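Local coordinates for dual specificity protein phosphatase 14 (Homo sapiens, PDB 2WGP) that dephosphorylates phosphotyrosine, phosphoserine and phosphothreonine on proteins, inactivates the MAP kinases ERK, JNK and p38, and dampens T-cell receptor signalling through TAB1, at residues G24-I29 / G38-N43; S31-G36 / I122-K127; K74-D79 / G86-T91; V173-G178 / V183-S188. All coordinates share one frame; numbering follows the deposited sequence.

Interaction 1: residues G24-I29 / G38-N43; sequences GGIAQI and GSVASN
V40 pushes its two methyl groups against the backbone of G24 and G25, and this small patch is where the two segments pack tightly. CG1 of V40 lies 3.5 Å from G25 O and 3.6 Å from G24 O, bridging two successive carbonyl oxygens, while CG2 of V40 stands 3.7 Å from G25 O. All three are van der Waals contacts of a methyl with a carbonyl oxygen. With chi1 at -54°, CG2 sits between the backbone N and the carbonyl carbon, and from there it also meets CB of I26 at 4.2 Å. G25 is well suited to the fit: a side chain here would be driven into CG1 of V40, and its phi of 86° would in addition press any CB against the preceding carbonyl oxygen. The chain path illustrates how a hairpin at a sheet margin can close on itself: strand 26-28, outermost in the central sheet of the phosphatase domain, runs antiparallel to strand 33-36, which passes almost directly into the weakly bonded helical turn 38-41, and that turn folds back against the residues that lead into the first strand. The outer side is looser. There G24 and S39 do not touch; a water donates to G24 O at 2.9 Å and makes a weak bond of 3.3 Å to S39 OG. Away from this solvent side, V40 also packs on L46 and I26 on L47, both of helix 44-49, whose start is capped by N43 through OD1 and the backbone N of L46.

Interaction 2: residues S31-G36 / I122-K127; sequences SSLFLG and IAYLMK
L33 and Y124 meet in the protein interior, where one methyl group meets the CD2 and CE2 carbons of a phenol ring. Followed from its first residue, segment 122-127 shows how a helix divides its neighbours among its faces. The regular helical bonding is already in place at I122, whose O receives M126 N at 3.1 Å. I122 turns from the strand toward L133 and A136 of helix 133-143, and A123 packs on F89 and Y160. Y124 then supplies the contact: its CG is anti to the backbone N (chi1 166°), which sends the ring across to the strand and sets CD2 of Y124 3.5 Å from CD2 of L33, with CE2 of Y124 3.9 Å from the same methyl. The approach is oblique, and the two side chains run past each other in opposite directions. Farther out, Y124 OH stays 4.4 Å from S32 OG and finds its hydrogen bond at a residue flanking the segments. I96 of helix 89-101 touches both L33 and Y124. Past the tyrosine, L125 packs on W139, M126 reaches L164 of helix 151-165, and K127 ends the segment in a salt bridge with D94. Such helix-on-sheet packing is characteristic of the protein-tyrosine phosphatase fold, in which the helix here spanning 116-129 follows the phosphate-binding loop that carries the catalytic C110.

Interaction 3: residues K74-D79 / G86-T91; sequences KVPLAD and GLYFDT
The backbone N of L77 donates to V75 O at 2.9 Å, closing an inverse gamma turn centred on P76 and bringing three consecutive side chains against the ring of Y88. The example shows how one aromatic residue can fasten an irregular loop. V75 makes the closest approach: its CG1, anti to the backbone N (chi1 173°), lies over the centre of one ring face, 3.5 Å from the Y88 centroid and 12° off the normal, a CH-pi contact. L77 comes in obliquely, with CD2 at 3.9 Å from CE2 of Y88 and CD1 at 4.0 Å from CD2 of Y88. At the far end CD of P76 stands 3.6 Å from Y88 OH, the two side chains crossing at about a right angle. A serine in place of Y88 removes the ring over which V75 CG1 sits, and would probably open a gap between the gamma turn and the 3-10 segment. R148 and V146 of a neighbouring subunit pack on Y88 and P76 respectively. Beyond the turn the loop approaches the active site, the side chain of L77 lying about 8 Å from that of C110, while D79 OD1 bonds S115 and N150. The contact thus joins the chain leaving strand 71-74 to the 3-10 turn that leads into helix 89-101, with V75 resting on V56 of strand 54-57 and F89 packed against helices 116-129 and 151-165.

Interaction 4: residues V173-G178 / V183-S188; sequences VQTPYG and VYEKES
T175 and E185 touch carbon to carbon, CG2 of T175 lying 3.6 Å from CG of E185 as the two side chains pass in opposite directions. A looser contact follows at V173, whose CG2 is 4.2 Å from CB of E185. The glutamate contributes its aliphatic part: CG is anti to the backbone N (chi1 -159°), and a bend at chi2 turns the carboxylate aside, where OE1 forms a salt bridge with R189. One shell out, the threonine hydroxyl fixes which branch faces the helix. T175 OG1 accepts from Y177 N at 3.0 Å, making an ST turn, and donates to G178 O at 2.9 Å on a lone pair in the carbonyl plane. G178 O also receives T175 N, and T175 O takes both G178 N and, at 2.6 Å, Q174 NE2, so the type I turn 175-178 is thoroughly bonded. A valine in place of T175 lacks OG1, so Y177 N loses that acceptor and G178 O that donor, and the turn is likely to be less firmly held. Farther out, in this hairpin of strands 172-175 and 178-181, Y177 OH bonds Q163 of a neighbouring subunit, and V173 packs on V173 of a different neighbouring subunit. As a worked case of polar residues in apolar contact, the pair implies that the hydroxyl is spent inside the turn and the carboxylate on R189, while plain van der Waals packing joins hairpin and helix.

The four contacts differ in how far they lie from the chain centre. Interaction 2 lies deepest, its centre about 6 Å from that of the chain, and interaction 3 is also buried but adjoins a second subunit. Interaction 1 is partly buried, at the sheet margin. Interaction 4, its centre about 21 Å from that of the chain, is buried too, covering a small hairpin that meets other subunits. Interactions 1 and 2 share a sheet, A27 N probably bonding L35 O at 2.9 Å. A salt bridge from K127 NZ to D90 OD2, 2.8 Å, ties interaction 2 to interaction 3. Aromatic side chains dominate interactions 2 and 3, methyl-to-carbonyl packing and water mark interaction 1, and aliphatic portions of polar residues serve interaction 4.

Interaction 1: residues G24-I29 / G38-N43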
loop_
_atom_site.group_PDB
_atom_site.type_symbol
_atom_site.label_atom_id
_atom_site.label_comp_id
_atom_site.label_asym_id
_atom_site.label_seq_id
_atom_site.Cartn_x
_atom_site.Cartn_y
_atom_site.Cartn_z
ATOM N N GLY A 24 9.721 0.870 -39.884
ATOM C CA GLY A 24 9.846 1.097 -38.433
ATOM C C GLY A 24 8.491 1.450 -37.823
ATOM O O GLY A 24 7.734 2.223 -38.389
ATOM N N GLY A 25 8.193 0.869 -36.664
ATOM C CA GLY A 25 6.980 1.156 -35.926
ATOM C C GLY A 25 5.743 0.361 -36.294
ATOM O O GLY A 25 4.702 0.646 -35.764
ATOM N N ILE A 26 5.849 -0.609 -37.210
ATOM C CA ILE A 26 4.744 -1.522 -37.520
ATOM C C ILE A 26 5.270 -2.949 -37.767
ATOM O O ILE A 26 6.380 -3.154 -38.299
ATOM C CB ILE A 26 3.897 -1.013 -38.735
ATOM C CG1 ILE A 26 2.640 -1.895 -38.963
ATOM C CG2 ILE A 26 4.799 -0.939 -40.004
ATOM C CD1 ILE A 26 1.518 -1.214 -39.769
ATOM N N ALA A 27 4.509 -3.933 -37.307
ATOM C CA ALA A 27 4.868 -5.344 -37.481
ATOM C C ALA A 27 3.615 -6.127 -37.768
ATOM O O ALA A 27 2.585 -5.892 -37.121
ATOM C CB ALA A 27 5.546 -5.897 -36.229
ATOM N N GLN A 28 3.712 -7.077 -38.697
ATOM C CA GLN A 28 2.621 -7.993 -38.955
ATOM C C GLN A 28 2.667 -9.181 -37.997
ATOM O O GLN A 28 3.722 -9.815 -37.826
ATOM C CB GLN A 28 2.678 -8.505 -40.391
ATOM C CG GLN A 28 1.381 -9.177 -40.805
ATOM C CD GLN A 28 1.308 -9.405 -42.292
ATOM O OE1 GLN A 28 2.275 -9.198 -43.014
ATOM N NE2 GLN A 28 0.142 -9.831 -42.760
ATOM N N ILE A 29 1.523 -9.467 -37.377
ATOM C CA ILE A 29 1.368 -10.613 -36.442
ATOM C C ILE A 29 0.658 -11.788 -37.111
ATOM O O ILE A 29 1.094 -12.931 -36.998
ATOM C CB ILE A 29 0.575 -10.188 -35.153
ATOM C CG1 ILE A 29 1.211 -8.946 -34.496
ATOM C CG2 ILE A 29 0.472 -11.360 -34.132
ATOM C CD1 ILE A 29 2.757 -8.910 -34.419
ATOM N N GLY A 38 1.990 4.756 -32.498
ATOM C CA GLY A 38 0.944 5.706 -32.923
ATOM C C GLY A 38 1.349 6.489 -34.158
ATOM O O GLY A 38 0.518 6.781 -34.997
ATOM N N SER A 39 2.635 6.781 -34.281
ATOM C CA SER A 39 3.185 7.484 -35.452
ATOM C C SER A 39 2.817 6.910 -36.835
ATOM O O SER A 39 2.619 7.690 -37.777
ATOM C CB SER A 39 4.714 7.612 -35.332
ATOM O OG SER A 39 5.397 6.453 -35.812
ATOM N N VAL A 40 2.724 5.579 -36.960
ATOM C CA VAL A 40 2.383 4.922 -38.227
ATOM C C VAL A 40 0.883 4.993 -38.495
ATOM O O VAL A 40 0.439 4.844 -39.639
ATOM C CB VAL A 40 2.826 3.408 -38.295
ATOM C CG1 VAL A 40 4.319 3.265 -37.990
ATOM C CG2 VAL A 40 1.986 2.519 -37.361
ATOM N N ALA A 41 0.113 5.209 -37.427
ATOM C CA ALA A 41 -1.336 5.141 -37.510
ATOM C C ALA A 41 -1.915 6.222 -38.439
ATOM O O ALA A 41 -2.916 5.960 -39.085
ATOM C CB ALA A 41 -1.947 5.201 -36.137
ATOM N N SER A 42 -1.256 7.383 -38.559
ATOM C CA SER A 42 -1.692 8.442 -39.483
ATOM C C SER A 42 -1.120 8.336 -40.922
ATOM O O SER A 42 -1.426 9.176 -41.773
ATOM C CB SER A 42 -1.334 9.817 -38.906
ATOM O OG SER A 42 0.050 9.894 -38.622
ATOM N N ASN A 43 -0.302 7.318 -41.194
ATOM C CA ASN A 43 0.256 7.123 -42.536
ATOM C C ASN A 43 -0.712 6.293 -43.381
ATOM O O ASN A 43 -0.606 5.060 -43.466
ATOM C CB ASN A 43 1.634 6.464 -42.457
ATOM C CG ASN A 43 2.369 6.452 -43.799
ATOM O OD1 ASN A 43 1.765 6.559 -44.867
ATOM N ND2 ASN A 43 3.689 6.282 -43.736
HETATM O O HOH W 1 7.321 5.040 -38.154
#

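Interaction 2: residues S31-G36 / I122-K127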
loop_
_atom_site.group_PDB
_atom_site.type_symbol
_atom_site.label_atom_id
_atom_site.label_comp_id
_atom_site.label_asym_id
_atom_site.label_seq_id
_atom_site.Cartn_x
_atom_site.Cartn_y
_atom_site.Cartn_z
ATOM N N SER A 31 -2.087 -12.582 -40.878
ATOM C CA SER A 31 -2.555 -12.014 -42.153
ATOM C C SER A 31 -3.480 -10.786 -41.999
ATOM O O SER A 31 -3.493 -9.898 -42.856
ATOM C CB SER A 31 -3.217 -13.103 -43.030
ATOM O OG SER A 31 -4.472 -13.558 -42.517
ATOM N N SER A 32 -4.210 -10.706 -40.890
ATOM C CA SER A 32 -5.189 -9.650 -40.696
ATOM C C SER A 32 -4.941 -8.792 -39.451
ATOM O O SER A 32 -5.845 -8.073 -39.013
ATOM C CB SER A 32 -6.563 -10.299 -40.589
ATOM O OG SER A 32 -6.660 -10.973 -39.351
ATOM N N LEU A 33 -3.732 -8.868 -38.889
ATOM C CA LEU A 33 -3.430 -8.150 -37.641
ATOM C C LEU A 33 -2.032 -7.589 -37.676
ATOM O O LEU A 33 -1.047 -8.325 -37.892
ATOM C CB LEU A 33 -3.614 -9.042 -36.391
ATOM C CG LEU A 33 -3.267 -8.447 -35.013
ATOM C CD1 LEU A 33 -4.212 -7.309 -34.653
ATOM C CD2 LEU A 33 -3.268 -9.503 -33.906
ATOM N N PHE A 34 -1.962 -6.279 -37.431
ATOM C CA PHE A 34 -0.704 -5.585 -37.311
ATOM C C PHE A 34 -0.666 -4.853 -35.974
ATOM O O PHE A 34 -1.708 -4.429 -35.441
ATOM C CB PHE A 34 -0.535 -4.585 -38.447
ATOM C CG PHE A 34 -0.543 -5.219 -39.811
ATOM C CD1 PHE A 34 0.663 -5.448 -40.493
ATOM C CD2 PHE A 34 -1.742 -5.584 -40.421
ATOM C CE1 PHE A 34 0.661 -6.034 -41.763
ATOM C CE2 PHE A 34 -1.738 -6.188 -41.679
ATOM C CZ PHE A 34 -0.533 -6.411 -42.338
ATOM N N LEU A 35 0.545 -4.681 -35.458
ATOM C CA LEU A 35 0.800 -3.956 -34.219
ATOM C C LEU A 35 1.733 -2.782 -34.527
ATOM O O LEU A 35 2.691 -2.920 -35.312
ATOM C CB LEU A 35 1.476 -4.907 -33.235
ATOM C CG LEU A 35 2.044 -4.469 -31.897
ATOM C CD1 LEU A 35 2.551 -5.662 -31.129
ATOM C CD2 LEU A 35 3.142 -3.416 -32.044
ATOM N N GLY A 36 1.483 -1.633 -33.905
ATOM C CA GLY A 36 2.317 -0.480 -34.162
ATOM C C GLY A 36 2.381 0.603 -33.100
ATOM O O GLY A 36 1.626 0.608 -32.122
ATOM N N ILE A 122 -1.572 -10.233 -27.902
ATOM C CA ILE A 122 -1.333 -11.509 -27.215
ATOM C C ILE A 122 -2.660 -12.153 -26.785
ATOM O O ILE A 122 -2.860 -13.374 -26.944
ATOM C CB ILE A 122 -0.369 -11.348 -25.991
ATOM C CG1 ILE A 122 1.060 -11.050 -26.466
ATOM C CG2 ILE A 122 -0.365 -12.603 -25.135
ATOM C CD1 ILE A 122 2.011 -10.457 -25.359
ATOM N N ALA A 123 -3.581 -11.327 -26.280
ATOM C CA ALA A 123 -4.880 -11.836 -25.842
ATOM C C ALA A 123 -5.656 -12.414 -27.047
ATOM O O ALA A 123 -6.246 -13.497 -26.950
ATOM C CB ALA A 123 -5.682 -10.729 -25.137
ATOM N N TYR A 124 -5.629 -11.701 -28.173
ATOM C CA TYR A 124 -6.260 -12.153 -29.425
ATOM C C TYR A 124 -5.710 -13.504 -29.919
ATOM O O TYR A 124 -6.475 -14.412 -30.261
ATOM C CB TYR A 124 -6.105 -11.087 -30.536
ATOM C CG TYR A 124 -6.435 -11.615 -31.905
ATOM C CD1 TYR A 124 -7.771 -11.779 -32.310
ATOM C CD2 TYR A 124 -5.418 -12.012 -32.785
ATOM C CE1 TYR A 124 -8.085 -12.290 -33.551
ATOM C CE2 TYR A 124 -5.722 -12.557 -34.030
ATOM C CZ TYR A 124 -7.050 -12.687 -34.412
ATOM O OH TYR A 124 -7.351 -13.189 -35.647
ATOM N N LEU A 125 -4.392 -13.629 -29.945
ATOM C CA LEU A 125 -3.733 -14.880 -30.345
ATOM C C LEU A 125 -4.150 -16.079 -29.477
ATOM O O LEU A 125 -4.396 -17.162 -29.999
ATOM C CB LEU A 125 -2.213 -14.721 -30.320
ATOM C CG LEU A 125 -1.553 -13.831 -31.387
ATOM C CD1 LEU A 125 -0.024 -13.790 -31.140
ATOM C CD2 LEU A 125 -1.867 -14.310 -32.818
ATOM N N MET A 126 -4.257 -15.883 -28.167
ATOM C CA MET A 126 -4.736 -16.932 -27.290
ATOM C C MET A 126 -6.182 -17.325 -27.591
ATOM O O MET A 126 -6.496 -18.526 -27.684
ATOM C CB MET A 126 -4.626 -16.533 -25.825
ATOM C CG MET A 126 -3.187 -16.503 -25.280
ATOM S SD MET A 126 -3.137 -16.452 -23.503
ATOM C CE MET A 126 -3.647 -14.742 -23.184
ATOM N N LYS A 127 -7.048 -16.325 -27.753
ATOM C CA LYS A 127 -8.467 -16.582 -27.941
ATOM C C LYS A 127 -8.793 -17.179 -29.303
ATOM O O LYS A 127 -9.602 -18.103 -29.385
ATOM C CB LYS A 127 -9.304 -15.325 -27.722
ATOM C CG LYS A 127 -10.832 -15.619 -27.729
ATOM C CD LYS A 127 -11.670 -14.387 -27.486
ATOM C CE LYS A 127 -13.159 -14.766 -27.486
ATOM N NZ LYS A 127 -13.986 -13.686 -26.921
#

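Interaction 3: residues K74-D79 / G86-T91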
loop_
_atom_site.group_PDB
_atom_site.type_symbol
_atom_site.label_atom_id
_atom_site.label_comp_id
_atom_site.label_asym_id
_atom_site.label_seq_id
_atom_site.Cartn_x
_atom_site.Cartn_y
_atom_site.Cartn_z
ATOM N N LYS A 74 -11.489 3.255 -30.407
ATOM C CA LYS A 74 -10.684 3.848 -29.336
ATOM C C LYS A 74 -10.815 2.984 -28.085
ATOM O O LYS A 74 -11.929 2.695 -27.637
ATOM C CB LYS A 74 -11.204 5.249 -29.056
ATOM C CG LYS A 74 -10.540 6.032 -27.925
ATOM C CD LYS A 74 -9.292 6.744 -28.437
ATOM C CE LYS A 74 -8.976 7.950 -27.587
ATOM N NZ LYS A 74 -7.863 8.743 -28.145
ATOM N N VAL A 75 -9.673 2.581 -27.537
ATOM C CA VAL A 75 -9.567 1.866 -26.267
ATOM C C VAL A 75 -8.759 2.773 -25.301
ATOM O O VAL A 75 -7.524 2.714 -25.271
ATOM C CB VAL A 75 -8.893 0.487 -26.496
ATOM C CG1 VAL A 75 -8.588 -0.241 -25.183
ATOM C CG2 VAL A 75 -9.771 -0.354 -27.434
ATOM N N PRO A 76 -9.463 3.614 -24.517
ATOM C CA PRO A 76 -8.775 4.725 -23.865
ATOM C C PRO A 76 -8.150 4.358 -22.524
ATOM O O PRO A 76 -8.636 4.778 -21.454
ATOM C CB PRO A 76 -9.881 5.783 -23.722
ATOM C CG PRO A 76 -11.111 5.018 -23.588
ATOM C CD PRO A 76 -10.932 3.756 -24.392
ATOM N N LEU A 77 -7.005 3.689 -22.622
ATOM C CA LEU A 77 -6.204 3.217 -21.502
ATOM C C LEU A 77 -4.851 3.924 -21.452
ATOM O O LEU A 77 -4.307 4.276 -22.485
ATOM C CB LEU A 77 -5.854 1.731 -21.726
ATOM C CG LEU A 77 -6.969 0.695 -21.787
ATOM C CD1 LEU A 77 -6.477 -0.541 -22.602
ATOM C CD2 LEU A 77 -7.420 0.329 -20.384
ATOM N N ALA A 78 -4.312 4.058 -20.248
ATOM C CA ALA A 78 -2.926 4.464 -19.999
ATOM C C ALA A 78 -2.072 3.206 -19.886
ATOM O O ALA A 78 -2.592 2.134 -19.583
ATOM C CB ALA A 78 -2.828 5.269 -18.734
ATOM N N ASP A 79 -0.767 3.331 -20.160
ATOM C CA ASP A 79 0.158 2.217 -20.008
ATOM C C ASP A 79 0.634 2.143 -18.548
ATOM O O ASP A 79 1.776 2.525 -18.216
ATOM C CB ASP A 79 1.335 2.319 -20.994
ATOM C CG ASP A 79 2.306 1.132 -20.892
ATOM O OD1 ASP A 79 1.892 0.084 -20.386
ATOM O OD2 ASP A 79 3.512 1.279 -21.277
ATOM N N GLY A 86 -7.544 -5.773 -19.406
ATOM C CA GLY A 86 -8.266 -7.019 -19.544
ATOM C C GLY A 86 -9.742 -6.895 -19.897
ATOM O O GLY A 86 -10.321 -7.814 -20.492
ATOM N N LEU A 87 -10.352 -5.767 -19.531
ATOM C CA LEU A 87 -11.748 -5.507 -19.843
ATOM C C LEU A 87 -11.956 -5.344 -21.352
ATOM O O LEU A 87 -13.089 -5.335 -21.822
ATOM C CB LEU A 87 -12.247 -4.253 -19.092
ATOM C CG LEU A 87 -12.398 -4.301 -17.563
ATOM C CD1 LEU A 87 -12.831 -2.944 -16.959
ATOM C CD2 LEU A 87 -13.388 -5.385 -17.133
ATOM N N TYR A 88 -10.868 -5.179 -22.096
ATOM C CA TYR A 88 -10.909 -5.065 -23.548
ATOM C C TYR A 88 -10.413 -6.320 -24.276
ATOM O O TYR A 88 -10.375 -6.349 -25.507
ATOM C CB TYR A 88 -10.112 -3.850 -23.998
ATOM C CG TYR A 88 -10.706 -2.521 -23.536
ATOM C CD1 TYR A 88 -11.719 -1.894 -24.269
ATOM C CD2 TYR A 88 -10.271 -1.907 -22.375
ATOM C CE1 TYR A 88 -12.259 -0.670 -23.874
ATOM C CE2 TYR A 88 -10.815 -0.668 -21.968
ATOM C CZ TYR A 88 -11.817 -0.070 -22.722
ATOM O OH TYR A 88 -12.379 1.141 -22.341
ATOM N N PHE A 89 -10.020 -7.358 -23.535
ATOM C CA PHE A 89 -9.452 -8.549 -24.166
ATOM C C PHE A 89 -10.446 -9.167 -25.153
ATOM O O PHE A 89 -10.118 -9.315 -26.343
ATOM C CB PHE A 89 -8.997 -9.584 -23.129
ATOM C CG PHE A 89 -7.688 -9.243 -22.399
ATOM C CD1 PHE A 89 -7.299 -10.018 -21.303
ATOM C CD2 PHE A 89 -6.842 -8.179 -22.785
ATOM C CE1 PHE A 89 -6.112 -9.739 -20.627
ATOM C CE2 PHE A 89 -5.669 -7.922 -22.096
ATOM C CZ PHE A 89 -5.311 -8.702 -21.033
ATOM N N ASP A 90 -11.655 -9.480 -24.679
ATOM C CA ASP A 90 -12.688 -10.108 -25.523
ATOM C C ASP A 90 -13.180 -9.147 -26.602
ATOM O O ASP A 90 -13.268 -9.514 -27.761
ATOM C CB ASP A 90 -13.885 -10.616 -24.690
ATOM C CG ASP A 90 -13.570 -11.901 -23.937
ATOM O OD1 ASP A 90 -13.989 -12.032 -22.759
ATOM O OD2 ASP A 90 -12.906 -12.788 -24.521
ATOM N N THR A 91 -13.451 -7.893 -26.235
ATOM C CA THR A 91 -14.042 -6.973 -27.206
ATOM C C THR A 91 -13.078 -6.643 -28.352
ATOM O O THR A 91 -13.492 -6.633 -29.529
ATOM C CB THR A 91 -14.633 -5.716 -26.529
ATOM O OG1 THR A 91 -13.604 -5.003 -25.859
ATOM C CG2 THR A 91 -15.726 -6.115 -25.490
#

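Interaction 4: residues V173-G178 / V183-S188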
loop_
_atom_site.group_PDB
_atom_site.type_symbol
_atom_site.label_atom_id
_atom_site.label_comp_id
_atom_site.label_asym_id
_atom_site.label_seq_id
_atom_site.Cartn_x
_atom_site.Cartn_y
_atom_site.Cartn_z
ATOM N N VAL A 173 7.001 -14.046 -10.752
ATOM C CA VAL A 173 8.051 -14.443 -9.832
ATOM C C VAL A 173 8.723 -13.195 -9.255
ATOM O O VAL A 173 8.821 -12.160 -9.919
ATOM C CB VAL A 173 9.086 -15.379 -10.504
ATOM C CG1 VAL A 173 8.391 -16.711 -10.994
ATOM C CG2 VAL A 173 9.844 -14.662 -11.629
ATOM N N GLN A 174 9.135 -13.303 -7.995
ATOM C CA GLN A 174 9.811 -12.235 -7.311
ATOM C C GLN A 174 11.302 -12.309 -7.591
ATOM O O GLN A 174 11.941 -13.345 -7.361
ATOM C CB GLN A 174 9.591 -12.341 -5.804
ATOM C CG GLN A 174 10.376 -11.316 -5.008
ATOM C CD GLN A 174 9.792 -9.953 -5.155
ATOM O OE1 GLN A 174 8.639 -9.737 -4.791
ATOM N NE2 GLN A 174 10.564 -9.019 -5.708
ATOM N N THR A 175 11.846 -11.198 -8.065
ATOM C CA THR A 175 13.272 -11.063 -8.296
ATOM C C THR A 175 13.746 -9.933 -7.392
ATOM O O THR A 175 12.917 -9.223 -6.805
ATOM C CB THR A 175 13.598 -10.754 -9.779
ATOM O OG1 THR A 175 13.403 -9.360 -10.040
ATOM C CG2 THR A 175 12.744 -11.593 -10.733
ATOM N N PRO A 176 15.071 -9.743 -7.285
ATOM C CA PRO A 176 15.599 -8.605 -6.546
ATOM C C PRO A 176 15.111 -7.259 -7.089
ATOM O O PRO A 176 15.175 -6.265 -6.380
ATOM C CB PRO A 176 17.113 -8.752 -6.729
ATOM C CG PRO A 176 17.317 -10.157 -7.067
ATOM C CD PRO A 176 16.158 -10.564 -7.845
ATOM N N TYR A 177 14.592 -7.236 -8.320
ATOM C CA TYR A 177 14.212 -5.998 -9.000
ATOM C C TYR A 177 12.704 -5.792 -9.113
ATOM O O TYR A 177 12.251 -4.879 -9.782
ATOM C CB TYR A 177 14.893 -5.984 -10.379
ATOM C CG TYR A 177 16.359 -6.339 -10.277
ATOM C CD1 TYR A 177 17.185 -5.689 -9.365
ATOM C CD2 TYR A 177 16.929 -7.340 -11.067
ATOM C CE1 TYR A 177 18.511 -6.017 -9.229
ATOM C CE2 TYR A 177 18.275 -7.668 -10.947
ATOM C CZ TYR A 177 19.070 -6.990 -10.034
ATOM O OH TYR A 177 20.406 -7.276 -9.866
ATOM N N GLY A 178 11.940 -6.660 -8.450
ATOM C CA GLY A 178 10.503 -6.642 -8.499
ATOM C C GLY A 178 9.895 -7.963 -8.959
ATOM O O GLY A 178 10.586 -8.898 -9.394
ATOM N N VAL A 183 9.270 -15.055 -17.796
ATOM C CA VAL A 183 9.967 -14.810 -19.064
ATOM C C VAL A 183 10.972 -13.648 -18.988
ATOM O O VAL A 183 12.041 -13.721 -19.594
ATOM C CB VAL A 183 9.002 -14.616 -20.272
ATOM C CG1 VAL A 183 8.311 -15.972 -20.646
ATOM C CG2 VAL A 183 7.971 -13.531 -20.011
ATOM N N TYR A 184 10.657 -12.618 -18.222
ATOM C CA TYR A 184 11.564 -11.476 -18.054
ATOM C C TYR A 184 12.780 -11.872 -17.220
ATOM O O TYR A 184 13.893 -11.430 -17.483
ATOM C CB TYR A 184 10.871 -10.299 -17.381
ATOM C CG TYR A 184 9.851 -9.547 -18.229
ATOM C CD1 TYR A 184 9.538 -9.939 -19.539
ATOM C CD2 TYR A 184 9.182 -8.441 -17.699
ATOM C CE1 TYR A 184 8.596 -9.259 -20.278
ATOM C CE2 TYR A 184 8.249 -7.760 -18.412
ATOM C CZ TYR A 184 7.943 -8.168 -19.714
ATOM O OH TYR A 184 7.012 -7.476 -20.461
ATOM N N GLU A 185 12.558 -12.691 -16.197
ATOM C CA GLU A 185 13.673 -13.166 -15.369
ATOM C C GLU A 185 14.593 -14.038 -16.235
ATOM O O GLU A 185 15.815 -13.893 -16.193
ATOM C CB GLU A 185 13.130 -13.936 -14.167
ATOM C CG GLU A 185 14.087 -14.053 -13.008
ATOM C CD GLU A 185 15.033 -15.221 -13.146
ATOM O OE1 GLU A 185 14.693 -16.144 -13.919
ATOM O OE2 GLU A 185 16.094 -15.237 -12.465
ATOM N N LYS A 186 13.997 -14.945 -17.007
ATOM C CA LYS A 186 14.756 -15.826 -17.899
ATOM C C LYS A 186 15.599 -15.038 -18.917
ATOM O O LYS A 186 16.773 -15.344 -19.103
ATOM C CB LYS A 186 13.829 -16.847 -18.567
ATOM C CG LYS A 186 13.237 -17.844 -17.561
ATOM C CD LYS A 186 12.158 -18.734 -18.147
ATOM C CE LYS A 186 11.767 -19.815 -17.163
ATOM N NZ LYS A 186 10.965 -20.885 -17.810
ATOM N N GLU A 187 15.000 -14.033 -19.538
ATOM C CA GLU A 187 15.688 -13.133 -20.469
ATOM C C GLU A 187 16.906 -12.403 -19.841
ATOM O O GLU A 187 17.904 -12.185 -20.532
ATOM C CB GLU A 187 14.701 -12.086 -21.041
ATOM C CG GLU A 187 13.689 -12.672 -22.068
ATOM C CD GLU A 187 12.526 -11.731 -22.389
ATOM O OE1 GLU A 187 11.476 -12.213 -22.875
ATOM O OE2 GLU A 187 12.685 -10.510 -22.154
ATOM N N SER A 188 16.809 -12.052 -18.556
ATOM C CA SER A 188 17.855 -11.303 -17.817
ATOM C C SER A 188 19.143 -12.111 -17.606
ATOM O O SER A 188 20.202 -11.545 -17.318
ATOM C CB SER A 188 17.349 -10.813 -16.449
ATOM O OG SER A 188 17.259 -11.864 -15.494
#